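Local atomic coordinates of beta-galactosidase (Bacillus circulans subsp. alkalophilus, PDB entry 3TTS), a protein that probably releases terminal galactose from beta-galactosides by hydrolysis, as a trimeric enzyme with a TIM-barrel catalytic fold. Residues E639-A644 and S659-I664; M461-P466 and G489-N494; G467-V472 and P503-N508; K131-Y136 and D238-W243. All coordinates share one frame; numbering follows the deposited sequence.

Contact 1 of 4, residues E639-A644 and S659-I664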
loop_
_atom_site.group_PDB
_atom_site.type_symbol
_atom_site.label_atom_id
_atom_site.label_comp_id
_atom_site.label_asym_id
_atom_site.label_seq_id
_atom_site.Cartn_x
_atom_site.Cartn_y
_atom_site.Cartn_z
ATOM N N GLU A 639 -0.125 42.980 1.015
ATOM C CA GLU A 639 0.451 43.976 1.914
ATOM C C GLU A 639 -0.185 43.861 3.308
ATOM O O GLU A 639 -1.320 43.414 3.451
ATOM C CB GLU A 639 0.199 45.372 1.351
ATOM C CG GLU A 639 1.187 46.446 1.782
ATOM C CD GLU A 639 0.889 47.794 1.128
ATOM O OE1 GLU A 639 1.823 48.625 1.009
ATOM O OE2 GLU A 639 -0.283 48.017 0.734
ATOM N N MET A 640 0.539 44.268 4.338
ATOM C CA MET A 640 0.017 44.170 5.691
ATOM C C MET A 640 0.532 45.370 6.472
ATOM O O MET A 640 1.590 45.914 6.150
ATOM C CB MET A 640 0.498 42.867 6.333
ATOM C CG MET A 640 -0.588 42.041 6.984
ATOM S SD MET A 640 -1.759 41.331 5.817
ATOM C CE MET A 640 -2.827 40.420 6.917
ATOM N N THR A 641 -0.212 45.798 7.485
ATOM C CA THR A 641 0.241 46.916 8.312
ATOM C C THR A 641 0.140 46.548 9.796
ATOM O O THR A 641 -0.778 45.835 10.209
ATOM C CB THR A 641 -0.541 48.236 7.996
ATOM O OG1 THR A 641 -1.771 48.255 8.717
ATOM C CG2 THR A 641 -0.855 48.355 6.501
ATOM N N PHE A 642 1.095 47.012 10.592
ATOM C CA PHE A 642 1.127 46.672 12.009
ATOM C C PHE A 642 1.734 47.814 12.784
ATOM O O PHE A 642 2.266 48.753 12.203
ATOM C CB PHE A 642 1.958 45.403 12.259
ATOM C CG PHE A 642 3.412 45.548 11.894
ATOM C CD1 PHE A 642 3.828 45.406 10.579
ATOM C CD2 PHE A 642 4.356 45.836 12.859
ATOM C CE1 PHE A 642 5.156 45.548 10.234
ATOM C CE2 PHE A 642 5.687 45.979 12.524
ATOM C CZ PHE A 642 6.092 45.837 11.208
ATOM N N ASP A 643 1.662 47.713 14.104
ATOM C CA ASP A 643 2.260 48.696 14.986
ATOM C C ASP A 643 3.666 48.241 15.369
ATOM O O ASP A 643 3.831 47.263 16.098
ATOM C CB ASP A 643 1.386 48.866 16.232
ATOM C CG ASP A 643 1.861 49.991 17.141
ATOM O OD1 ASP A 643 2.610 50.885 16.673
ATOM O OD2 ASP A 643 1.472 49.978 18.330
ATOM N N ALA A 644 4.674 48.959 14.879
ATOM C CA ALA A 644 6.067 48.547 15.051
ATOM C C ALA A 644 6.655 48.996 16.373
ATOM O O ALA A 644 7.831 48.749 16.656
ATOM C CB ALA A 644 6.913 49.076 13.912
ATOM N N SER A 659 8.449 53.839 12.816
ATOM C CA SER A 659 7.795 54.217 14.067
ATOM C C SER A 659 6.289 54.055 13.921
ATOM O O SER A 659 5.718 54.377 12.875
ATOM C CB SER A 659 8.134 55.666 14.429
ATOM O OG SER A 659 8.068 55.875 15.829
ATOM N N GLY A 660 5.645 53.554 14.968
ATOM C CA GLY A 660 4.201 53.425 14.962
ATOM C C GLY A 660 3.738 52.487 13.869
ATOM O O GLY A 660 4.351 51.444 13.662
ATOM N N GLN A 661 2.663 52.851 13.173
ATOM C CA GLN A 661 2.136 52.017 12.095
ATOM C C GLN A 661 3.152 51.907 10.966
ATOM O O GLN A 661 3.752 52.902 10.553
ATOM C CB GLN A 661 0.811 52.567 11.550
ATOM C CG GLN A 661 -0.373 52.474 12.513
ATOM C CD GLN A 661 -0.956 51.071 12.618
ATOM O OE1 GLN A 661 -1.155 50.389 11.607
ATOM N NE2 GLN A 661 -1.235 50.635 13.846
ATOM N N ALA A 662 3.348 50.684 10.484
ATOM C CA ALA A 662 4.221 50.421 9.356
ATOM C C ALA A 662 3.520 49.396 8.491
ATOM O O ALA A 662 2.739 48.579 8.995
ATOM C CB ALA A 662 5.566 49.898 9.829
ATOM N N THR A 663 3.772 49.459 7.186
ATOM C CA THR A 663 3.200 48.491 6.269
ATOM C C THR A 663 4.316 47.611 5.734
ATOM O O THR A 663 5.411 48.088 5.426
ATOM C CB THR A 663 2.480 49.154 5.081
ATOM O OG1 THR A 663 3.457 49.632 4.151
ATOM C CG2 THR A 663 1.609 50.317 5.546
ATOM N N ILE A 664 4.040 46.317 5.643
ATOM C CA ILE A 664 4.999 45.382 5.072
ATOM C C ILE A 664 4.456 44.830 3.759
ATOM O O ILE A 664 3.292 44.419 3.678
ATOM C CB ILE A 664 5.332 44.256 6.060
ATOM C CG1 ILE A 664 6.502 43.416 5.538
ATOM C CG2 ILE A 664 4.080 43.424 6.360
ATOM C CD1 ILE A 664 7.323 42.733 6.630
#
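Gly660 and Ala644 meet at one end of a two-stranded antiparallel sheet, strand 640-643 against strand 661-664, within the C-terminal domain. Gly660 O accepts the nearly straight N-H of Ala644 (Ala644 N to Gly660 O 2.8 Å), although the donor stands well above the carbonyl plane. Beside it Asp643 OD1 comes to 3.5 Å from Gly660 CA, while also making a weak bond to Gly645 N.

Gln661 faces Asp643 as a non-hydrogen-bonded pair. Its chain bends at chi2 (-77°), folding the carboxamide back across the neighbouring strand, with NE2 4.0 Å from Asp643 CB and OE1 near Thr641 OG1, too far for a hydrogen bond. Ala662 is paired with Phe642 through two backbone bonds, Phe642 N to Ala662 O and Ala662 N to Phe642 O, both nearly linear at the carbonyl. The phenyl group, set between backbone N and carbonyl carbon (chi1 63°), takes Ala662 CB over one face, near the rim (Phe642 CZ to Ala662 CB 4.3 Å).

Thr663 turns to the same side as Gln661 and sets its methyl against that of Thr641, CG2 to CG2 at 3.3 Å, a tight fit on the exposed face. Ile664 closes the pairing with Met640 through backbone bonds in both directions. It joins Phe642 on the inner face, which packs on Val632 and Met670 of the larger antiparallel sheet, so the two sheets lie face to face. Ile664 CB sits at the Phe642 ring edge (CE1 4.4 Å), and Ile664 CG2 touches Met640 CB at 3.6 Å.

Contact 2 of 4, residues M461-P466 and G489-N494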
loop_
_atom_site.group_PDB
_atom_site.type_symbol
_atom_site.label_atom_id
_atom_site.label_comp_id
_atom_site.label_asym_id
_atom_site.label_seq_id
_atom_site.Cartn_x
_atom_site.Cartn_y
_atom_site.Cartn_z
ATOM N N MET A 461 5.551 14.011 27.178
ATOM C CA MET A 461 6.849 13.583 27.701
ATOM C C MET A 461 6.701 12.162 28.203
ATOM O O MET A 461 6.824 11.883 29.397
ATOM C CB MET A 461 7.345 14.517 28.808
ATOM C CG MET A 461 8.829 14.326 29.190
ATOM S SD MET A 461 9.948 14.132 27.768
ATOM C CE MET A 461 9.651 15.640 26.837
ATOM N N TYR A 462 6.421 11.275 27.251
ATOM C CA TYR A 462 6.109 9.881 27.493
ATOM C C TYR A 462 7.260 9.145 28.177
ATOM O O TYR A 462 7.048 8.369 29.118
ATOM C CB TYR A 462 5.695 9.221 26.167
ATOM C CG TYR A 462 5.742 7.710 26.120
ATOM C CD1 TYR A 462 4.679 6.942 26.588
ATOM C CD2 TYR A 462 6.848 7.051 25.570
ATOM C CE1 TYR A 462 4.725 5.535 26.534
ATOM C CE2 TYR A 462 6.911 5.658 25.519
ATOM C CZ TYR A 462 5.846 4.902 26.002
ATOM O OH TYR A 462 5.913 3.528 25.944
ATOM N N MET A 463 8.480 9.401 27.723
ATOM C CA MET A 463 9.642 8.808 28.363
ATOM C C MET A 463 10.286 9.832 29.270
ATOM O O MET A 463 10.497 10.969 28.882
ATOM C CB MET A 463 10.647 8.316 27.326
ATOM C CG MET A 463 12.000 7.931 27.923
ATOM S SD MET A 463 13.208 7.504 26.670
ATOM C CE MET A 463 12.522 5.977 26.005
ATOM N N VAL A 464 10.596 9.425 30.487
ATOM C CA VAL A 464 11.208 10.319 31.458
ATOM C C VAL A 464 12.540 9.731 31.871
ATOM O O VAL A 464 12.601 8.597 32.349
ATOM C CB VAL A 464 10.283 10.530 32.687
ATOM C CG1 VAL A 464 11.068 11.037 33.890
ATOM C CG2 VAL A 464 9.159 11.481 32.327
ATOM N N LYS A 465 13.599 10.508 31.662
ATOM C CA LYS A 465 14.973 10.043 31.801
ATOM C C LYS A 465 15.549 10.434 33.153
ATOM O O LYS A 465 15.059 11.362 33.796
ATOM C CB LYS A 465 15.850 10.656 30.696
ATOM C CG LYS A 465 15.476 10.250 29.285
ATOM C CD LYS A 465 16.414 10.893 28.263
ATOM C CE LYS A 465 15.860 10.797 26.850
ATOM N NZ LYS A 465 16.793 11.398 25.867
ATOM N N PRO A 466 16.622 9.752 33.574
ATOM C CA PRO A 466 17.257 10.070 34.859
ATOM C C PRO A 466 17.550 11.561 35.027
ATOM O O PRO A 466 18.104 12.192 34.127
ATOM C CB PRO A 466 18.558 9.265 34.808
ATOM C CG PRO A 466 18.203 8.079 33.944
ATOM C CD PRO A 466 17.304 8.641 32.882
ATOM N N GLY A 489 5.183 10.793 31.430
ATOM C CA GLY A 489 5.678 10.155 32.638
ATOM C C GLY A 489 5.339 8.676 32.711
ATOM O O GLY A 489 5.261 8.110 33.803
ATOM N N ILE A 490 5.152 8.051 31.547
ATOM C CA ILE A 490 4.760 6.643 31.467
ATOM C C ILE A 490 5.923 5.652 31.611
ATOM O O ILE A 490 5.814 4.657 32.338
ATOM C CB ILE A 490 4.004 6.340 30.155
ATOM C CG1 ILE A 490 2.870 7.354 29.944
ATOM C CG2 ILE A 490 3.478 4.912 30.164
ATOM C CD1 ILE A 490 1.927 7.496 31.161
ATOM N N VAL A 491 7.036 5.913 30.932
ATOM C CA VAL A 491 8.139 4.948 30.943
ATOM C C VAL A 491 9.474 5.560 31.303
ATOM O O VAL A 491 9.609 6.780 31.388
ATOM C CB VAL A 491 8.296 4.214 29.584
ATOM C CG1 VAL A 491 7.027 3.382 29.248
ATOM C CG2 VAL A 491 8.638 5.200 28.468
ATOM N N ASN A 492 10.461 4.693 31.508
ATOM C CA ASN A 492 11.842 5.106 31.675
ATOM C C ASN A 492 12.607 4.952 30.359
ATOM O O ASN A 492 12.013 4.704 29.310
ATOM C CB ASN A 492 12.508 4.314 32.800
ATOM C CG ASN A 492 12.852 2.869 32.406
ATOM O OD1 ASN A 492 12.470 2.368 31.337
ATOM N ND2 ASN A 492 13.583 2.193 33.285
ATOM N N GLU A 493 13.925 5.090 30.426
ATOM C CA GLU A 493 14.790 5.090 29.244
ATOM C C GLU A 493 14.784 3.750 28.498
ATOM O O GLU A 493 15.245 3.666 27.358
ATOM C CB GLU A 493 16.204 5.411 29.703
ATOM C CG GLU A 493 16.305 5.203 31.223
ATOM C CD GLU A 493 17.642 4.672 31.678
ATOM O OE1 GLU A 493 18.583 4.637 30.848
ATOM O OE2 GLU A 493 17.749 4.300 32.873
ATOM N N ASN A 494 14.278 2.703 29.139
ATOM C CA ASN A 494 14.238 1.396 28.500
ATOM C C ASN A 494 12.872 1.013 27.980
ATOM O O ASN A 494 12.650 -0.116 27.542
ATOM C CB ASN A 494 14.789 0.326 29.432
ATOM C CG ASN A 494 16.299 0.242 29.364
ATOM O OD1 ASN A 494 16.879 0.166 28.272
ATOM N ND2 ASN A 494 16.948 0.290 30.516
#
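Tyr462 swings its ring out with CG opposite the backbone N (chi1 162°), and Val491 holds CG1 anti to its carbonyl carbon (chi1 -62°), which leaves CG2 between N and carbonyl carbon and lays that methyl over the ring face. This CH-pi contact, Val491 CG2 3.9 Å from the Tyr462 ring centroid, joins two loops of the alpha/beta trimerisation domain, those following the adjacent parallel strands 455-458 and 481-485. Ile490 CB packs against Tyr462 CD1 at 3.7 Å.

The backbones are knit as well. Tyr462 O takes a straight bond from Val491 N (3.1 Å) and a weak one from Ile490 N, Gly489 N donates to Met461 O, and Val464 N to Val491 O. Beyond the ring, Tyr462 OH hydrogen-bonds Asp495 OD1 and Tyr357 OH of the second subunit, so this buried tyrosine ties the loops to the trimer interface. A leucine here would probably leave Asp495 and that neighbouring tyrosine without their shared hydroxyl and Val491 CG2 without an aromatic face to rest on.

Farther along, Asn492 OD1 accepts from Asn494 N in an Asx turn, and Met463 CG lies 3.5 Å from Asn492 O.

Contact 3 of 4, residues G467-V472 and P503-N508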
loop_
_atom_site.group_PDB
_atom_site.type_symbol
_atom_site.label_atom_id
_atom_site.label_comp_id
_atom_site.label_asym_id
_atom_site.label_seq_id
_atom_site.Cartn_x
_atom_site.Cartn_y
_atom_site.Cartn_z
ATOM N N GLY A 467 17.162 12.113 36.170
ATOM C CA GLY A 467 17.444 13.497 36.487
ATOM C C GLY A 467 16.392 14.471 36.003
ATOM O O GLY A 467 16.342 15.610 36.463
ATOM N N PHE A 468 15.548 14.030 35.076
ATOM C CA PHE A 468 14.544 14.917 34.493
ATOM C C PHE A 468 13.536 15.420 35.536
ATOM O O PHE A 468 13.413 16.626 35.756
ATOM C CB PHE A 468 13.814 14.221 33.341
ATOM C CG PHE A 468 12.818 15.097 32.634
ATOM C CD1 PHE A 468 13.234 16.018 31.673
ATOM C CD2 PHE A 468 11.463 15.002 32.922
ATOM C CE1 PHE A 468 12.316 16.822 31.019
ATOM C CE2 PHE A 468 10.531 15.812 32.270
ATOM C CZ PHE A 468 10.957 16.715 31.314
ATOM N N ALA A 469 12.813 14.495 36.166
ATOM C CA ALA A 469 11.858 14.856 37.208
ATOM C C ALA A 469 12.442 15.835 38.235
ATOM O O ALA A 469 11.814 16.834 38.587
ATOM C CB ALA A 469 11.344 13.606 37.908
ATOM N N GLU A 470 13.640 15.543 38.722
ATOM C CA GLU A 470 14.253 16.409 39.710
ATOM C C GLU A 470 14.546 17.804 39.133
ATOM O O GLU A 470 14.404 18.824 39.812
ATOM C CB GLU A 470 15.522 15.764 40.254
ATOM C CG GLU A 470 16.506 16.757 40.855
ATOM C CD GLU A 470 17.222 16.196 42.068
ATOM O OE1 GLU A 470 17.133 14.960 42.289
ATOM O OE2 GLU A 470 17.860 16.995 42.799
ATOM N N ARG A 471 14.948 17.843 37.871
ATOM C CA ARG A 471 15.335 19.096 37.243
ATOM C C ARG A 471 14.109 19.994 37.048
ATOM O O ARG A 471 14.195 21.216 37.176
ATOM C CB ARG A 471 16.055 18.805 35.920
ATOM C CG ARG A 471 17.046 19.865 35.470
ATOM C CD ARG A 471 18.087 19.321 34.461
ATOM N NE ARG A 471 17.503 18.497 33.401
ATOM C CZ ARG A 471 17.689 17.183 33.287
ATOM N NH1 ARG A 471 18.462 16.538 34.156
ATOM N NH2 ARG A 471 17.115 16.507 32.298
ATOM N N VAL A 472 12.954 19.400 36.761
ATOM C CA VAL A 472 11.770 20.224 36.559
ATOM C C VAL A 472 11.101 20.581 37.881
ATOM O O VAL A 472 10.464 21.627 37.993
ATOM C CB VAL A 472 10.755 19.639 35.523
ATOM C CG1 VAL A 472 11.369 18.503 34.729
ATOM C CG2 VAL A 472 9.448 19.235 36.189
ATOM N N PRO A 503 1.371 10.072 36.269
ATOM C CA PRO A 503 2.556 10.102 35.410
ATOM C C PRO A 503 3.842 9.889 36.200
ATOM O O PRO A 503 4.808 10.650 36.054
ATOM C CB PRO A 503 2.520 11.524 34.852
ATOM C CG PRO A 503 1.999 12.328 36.020
ATOM C CD PRO A 503 1.036 11.418 36.769
ATOM N N GLY A 504 3.832 8.862 37.044
ATOM C CA GLY A 504 5.037 8.365 37.667
ATOM C C GLY A 504 5.899 9.432 38.300
ATOM O O GLY A 504 5.461 10.146 39.199
ATOM N N GLU A 505 7.136 9.537 37.834
ATOM C CA GLU A 505 8.079 10.482 38.409
ATOM C C GLU A 505 7.563 11.927 38.362
ATOM O O GLU A 505 8.037 12.772 39.105
ATOM C CB GLU A 505 9.420 10.380 37.702
ATOM C CG GLU A 505 9.950 8.967 37.597
ATOM C CD GLU A 505 11.331 8.936 36.995
ATOM O OE1 GLU A 505 12.255 9.514 37.617
ATOM O OE2 GLU A 505 11.486 8.362 35.891
ATOM N N LEU A 506 6.595 12.203 37.493
ATOM C CA LEU A 506 6.034 13.548 37.384
ATOM C C LEU A 506 4.785 13.754 38.253
ATOM O O LEU A 506 4.304 14.878 38.402
ATOM C CB LEU A 506 5.747 13.872 35.919
ATOM C CG LEU A 506 7.030 13.937 35.075
ATOM C CD1 LEU A 506 6.709 14.044 33.595
ATOM C CD2 LEU A 506 7.943 15.090 35.534
ATOM N N ARG A 507 4.287 12.662 38.831
ATOM C CA ARG A 507 3.072 12.643 39.664
ATOM C C ARG A 507 3.084 13.697 40.777
ATOM O O ARG A 507 2.081 14.345 41.042
ATOM C CB ARG A 507 2.917 11.238 40.257
ATOM C CG ARG A 507 1.654 10.892 41.041
ATOM C CD ARG A 507 1.593 9.360 41.051
ATOM N NE ARG A 507 0.783 8.738 42.096
ATOM C CZ ARG A 507 -0.466 9.077 42.352
ATOM N NH1 ARG A 507 -1.015 10.050 41.645
ATOM N NH2 ARG A 507 -1.155 8.463 43.307
ATOM N N ASN A 508 4.225 13.874 41.423
ATOM C CA ASN A 508 4.333 14.837 42.508
ATOM C C ASN A 508 4.176 16.279 42.009
ATOM O O ASN A 508 3.337 17.033 42.500
ATOM C CB ASN A 508 5.666 14.640 43.246
ATOM C CG ASN A 508 5.855 15.607 44.396
ATOM O OD1 ASN A 508 4.937 15.853 45.176
ATOM N ND2 ASN A 508 7.054 16.161 44.509
HETATM O O HOH W 1 13.492 11.431 36.315
#
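Glu505 leans on Ala469 in the first turn of helix 468-477, and its side chain can be followed outward from there. CB rests on the methyl of Ala469, CB to CB 3.8 Å. CG and CD then carry on in an extended line (chi2 -175°), past the methyl and toward the start of the helix. At the tip, OE1 accepts a bond from a water 2.6 Å away, and that water in turn accepts from Ala469 N at 3.1 Å. The carboxylate thus reaches a first-turn N-H, just after the N-cap residue Gly467, through one bridging water; the positive end of the helix would be expected to stabilise the negative charge. The other oxygen, OE2, lies against Val464 CG1.

Next along, Leu506 lays CD2 against the buried side of the helix, 4.2 Å from Phe468 CE2 and 4.4 Å from Ala469 CB, with Val472 CG2 a little farther off. Val472 CG1 in turn covers one face of the Phe468 ring toward its rim. The packed helix is the connection between parallel strands 455-458 and 481-485, the beta-alpha-beta crossover of an alpha/beta domain, with residues 505-506 lying against its N-terminal end.

Contact 4 of 4, residues K131-Y136 and D238-W243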
loop_
_atom_site.group_PDB
_atom_site.type_symbol
_atom_site.label_atom_id
_atom_site.label_comp_id
_atom_site.label_asym_id
_atom_site.label_seq_id
_atom_site.Cartn_x
_atom_site.Cartn_y
_atom_site.Cartn_z
ATOM N N LYS A 131 43.751 12.547 3.928
ATOM C CA LYS A 131 44.550 12.990 2.794
ATOM C C LYS A 131 44.097 14.357 2.325
ATOM O O LYS A 131 44.907 15.197 1.943
ATOM C CB LYS A 131 44.491 11.978 1.647
ATOM C CG LYS A 131 45.288 10.716 1.916
ATOM C CD LYS A 131 45.690 9.966 0.644
ATOM C CE LYS A 131 46.813 9.005 0.991
ATOM N NZ LYS A 131 47.720 8.769 -0.144
ATOM N N LEU A 132 42.795 14.576 2.356
ATOM C CA LEU A 132 42.236 15.870 2.012
ATOM C C LEU A 132 42.754 16.945 2.978
ATOM O O LEU A 132 43.200 18.021 2.548
ATOM C CB LEU A 132 40.705 15.810 2.030
ATOM C CG LEU A 132 40.041 15.223 0.777
ATOM C CD1 LEU A 132 38.553 14.958 0.997
ATOM C CD2 LEU A 132 40.250 16.150 -0.405
ATOM N N ALA A 133 42.703 16.638 4.273
ATOM C CA ALA A 133 43.117 17.585 5.302
ATOM C C ALA A 133 44.614 17.878 5.238
ATOM O O ALA A 133 45.022 19.036 5.299
ATOM C CB ALA A 133 42.721 17.089 6.699
ATOM N N GLU A 134 45.429 16.831 5.118
ATOM C CA GLU A 134 46.875 17.002 5.033
ATOM C C GLU A 134 47.260 17.802 3.788
ATOM O O GLU A 134 48.174 18.623 3.832
ATOM C CB GLU A 134 47.588 15.650 5.020
ATOM C CG GLU A 134 49.059 15.729 4.616
ATOM C CD GLU A 134 49.709 14.364 4.479
ATOM O OE1 GLU A 134 50.957 14.274 4.560
ATOM O OE2 GLU A 134 48.975 13.375 4.285
ATOM N N ARG A 135 46.558 17.572 2.683
ATOM C CA ARG A 135 46.859 18.292 1.444
ATOM C C ARG A 135 46.507 19.778 1.518
ATOM O O ARG A 135 47.273 20.634 1.083
ATOM C CB ARG A 135 46.126 17.676 0.264
ATOM C CG ARG A 135 46.555 18.248 -1.073
ATOM C CD ARG A 135 45.739 17.673 -2.222
ATOM N NE ARG A 135 46.287 18.076 -3.510
ATOM C CZ ARG A 135 47.247 17.410 -4.153
ATOM N NH1 ARG A 135 47.762 16.303 -3.630
ATOM N NH2 ARG A 135 47.686 17.844 -5.326
ATOM N N TYR A 136 45.342 20.091 2.065
ATOM C CA TYR A 136 44.888 21.465 2.046
ATOM C C TYR A 136 45.049 22.189 3.385
ATOM O O TYR A 136 44.455 23.238 3.588
ATOM C CB TYR A 136 43.440 21.519 1.566
ATOM C CG TYR A 136 43.265 20.964 0.167
ATOM C CD1 TYR A 136 43.871 21.575 -0.929
ATOM C CD2 TYR A 136 42.503 19.829 -0.055
ATOM C CE1 TYR A 136 43.711 21.065 -2.201
ATOM C CE2 TYR A 136 42.349 19.313 -1.304
ATOM C CZ TYR A 136 42.943 19.931 -2.378
ATOM O OH TYR A 136 42.762 19.398 -3.632
ATOM N N ASP A 238 37.904 13.620 13.671
ATOM C CA ASP A 238 39.184 13.479 14.362
ATOM C C ASP A 238 40.373 13.463 13.385
ATOM O O ASP A 238 41.431 14.012 13.679
ATOM C CB ASP A 238 39.187 12.230 15.254
ATOM C CG ASP A 238 38.294 12.385 16.488
ATOM O OD1 ASP A 238 37.846 13.527 16.782
ATOM O OD2 ASP A 238 38.058 11.360 17.176
ATOM N N GLU A 239 40.193 12.841 12.223
ATOM C CA GLU A 239 41.236 12.826 11.212
ATOM C C GLU A 239 41.458 14.221 10.618
ATOM O O GLU A 239 42.596 14.646 10.429
ATOM C CB GLU A 239 40.907 11.826 10.108
ATOM C CG GLU A 239 42.113 11.409 9.322
ATOM C CD GLU A 239 43.198 10.855 10.214
ATOM O OE1 GLU A 239 42.874 9.974 11.041
ATOM O OE2 GLU A 239 44.361 11.309 10.103
ATOM N N LEU A 240 40.372 14.931 10.328
ATOM C CA LEU A 240 40.479 16.289 9.824
ATOM C C LEU A 240 41.190 17.173 10.850
ATOM O O LEU A 240 42.098 17.930 10.512
ATOM C CB LEU A 240 39.096 16.865 9.502
ATOM C CG LEU A 240 38.251 16.132 8.454
ATOM C CD1 LEU A 240 36.857 16.705 8.423
ATOM C CD2 LEU A 240 38.896 16.202 7.063
ATOM N N LYS A 241 40.781 17.060 12.107
ATOM C CA LYS A 241 41.323 17.907 13.169
ATOM C C LYS A 241 42.794 17.632 13.536
ATOM O O LYS A 241 43.468 18.493 14.093
ATOM C CB LYS A 241 40.391 17.906 14.384
ATOM C CG LYS A 241 39.134 18.767 14.147
ATOM C CD LYS A 241 38.322 19.002 15.423
ATOM C CE LYS A 241 37.321 20.156 15.232
ATOM N NZ LYS A 241 37.975 21.365 14.586
ATOM N N ARG A 242 43.287 16.449 13.184
ATOM C CA ARG A 242 44.711 16.137 13.282
ATOM C C ARG A 242 45.574 17.077 12.438
ATOM O O ARG A 242 46.687 17.424 12.840
ATOM C CB ARG A 242 44.982 14.700 12.837
ATOM C CG ARG A 242 45.205 13.718 13.977
ATOM C CD ARG A 242 45.777 12.422 13.445
ATOM N NE ARG A 242 46.945 12.716 12.629
ATOM C CZ ARG A 242 47.426 11.924 11.677
ATOM N NH1 ARG A 242 46.838 10.764 11.402
ATOM N NH2 ARG A 242 48.501 12.301 10.996
ATOM N N TRP A 243 45.057 17.476 11.277
ATOM C CA TRP A 243 45.802 18.316 10.337
ATOM C C TRP A 243 45.391 19.787 10.381
ATOM O O TRP A 243 46.203 20.669 10.129
ATOM C CB TRP A 243 45.624 17.800 8.909
ATOM C CG TRP A 243 46.142 16.422 8.718
ATOM C CD1 TRP A 243 45.422 15.267 8.734
ATOM C CD2 TRP A 243 47.497 16.047 8.494
ATOM N NE1 TRP A 243 46.243 14.192 8.533
ATOM C CE2 TRP A 243 47.527 14.642 8.380
ATOM C CE3 TRP A 243 48.697 16.761 8.389
ATOM C CZ2 TRP A 243 48.708 13.935 8.151
ATOM C CZ3 TRP A 243 49.872 16.055 8.160
ATOM C CH2 TRP A 243 49.866 14.658 8.045
#
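Ala133 and Leu240 lie where helix segments 131-136 and 238-243 run nearly parallel, their axes 8.2 Å apart and inclined by 16°. The small alanine is consistent with this close approach: its CB touches Leu240 CD2 at 3.9 Å and Trp243 CB at 3.7 Å.

Trp243 is the broad surface of the contact. With CG pointing opposite its carbonyl carbon (chi1 -62°), the indole lies along Glu134, whose CB stands over the centre of the six-membered ring, 3.5 Å from its centroid and almost on the normal. The extended Glu134 chain continues alongside the ring, its carboxylate only 13° from the indole plane and CD 3.6 Å from Trp243 CH2. Arg242, salt-bridged from NH1 to Glu239 OE2 (2.8 Å), has Trp243 NE1 over one face of its guanidinium, offset to the rim. An alanine in place of the tryptophan would probably strip the flat face from Glu134, leaving its CB and chain without that support and free to turn.

Both are outer helices of the TIM barrel, packed side by side. Helix 119-136 leads into strand 142-146, helix 215-243 comes between that strand and strand 249-253, and Ala133 and Leu240 both rest on Trp145 of strand 142-146.

In the fold
Along the chain, contact 4 comes first, in the TIM barrel, followed by contacts 2 and 3 in the trimerisation domain and contact 1 in the C-terminal domain. Contacts 2 and 3 interlock: their segments alternate in sequence, their centres are 9 Å apart, and they touch through Val464 with Leu506 and Met461 with Phe468. Together they join the loops after strands 455-458 and 481-485 to helix 468-477, and contact 2 also meets the second subunit. The others stand well apart: contact 4 is about 41 Å from contact 2, and contact 1 about 46 Å from it, centre to centre. Contacts 2 and 3 thus form one continuous packed region, while contacts 1 and 4 are local to the C-terminal domain and the barrel.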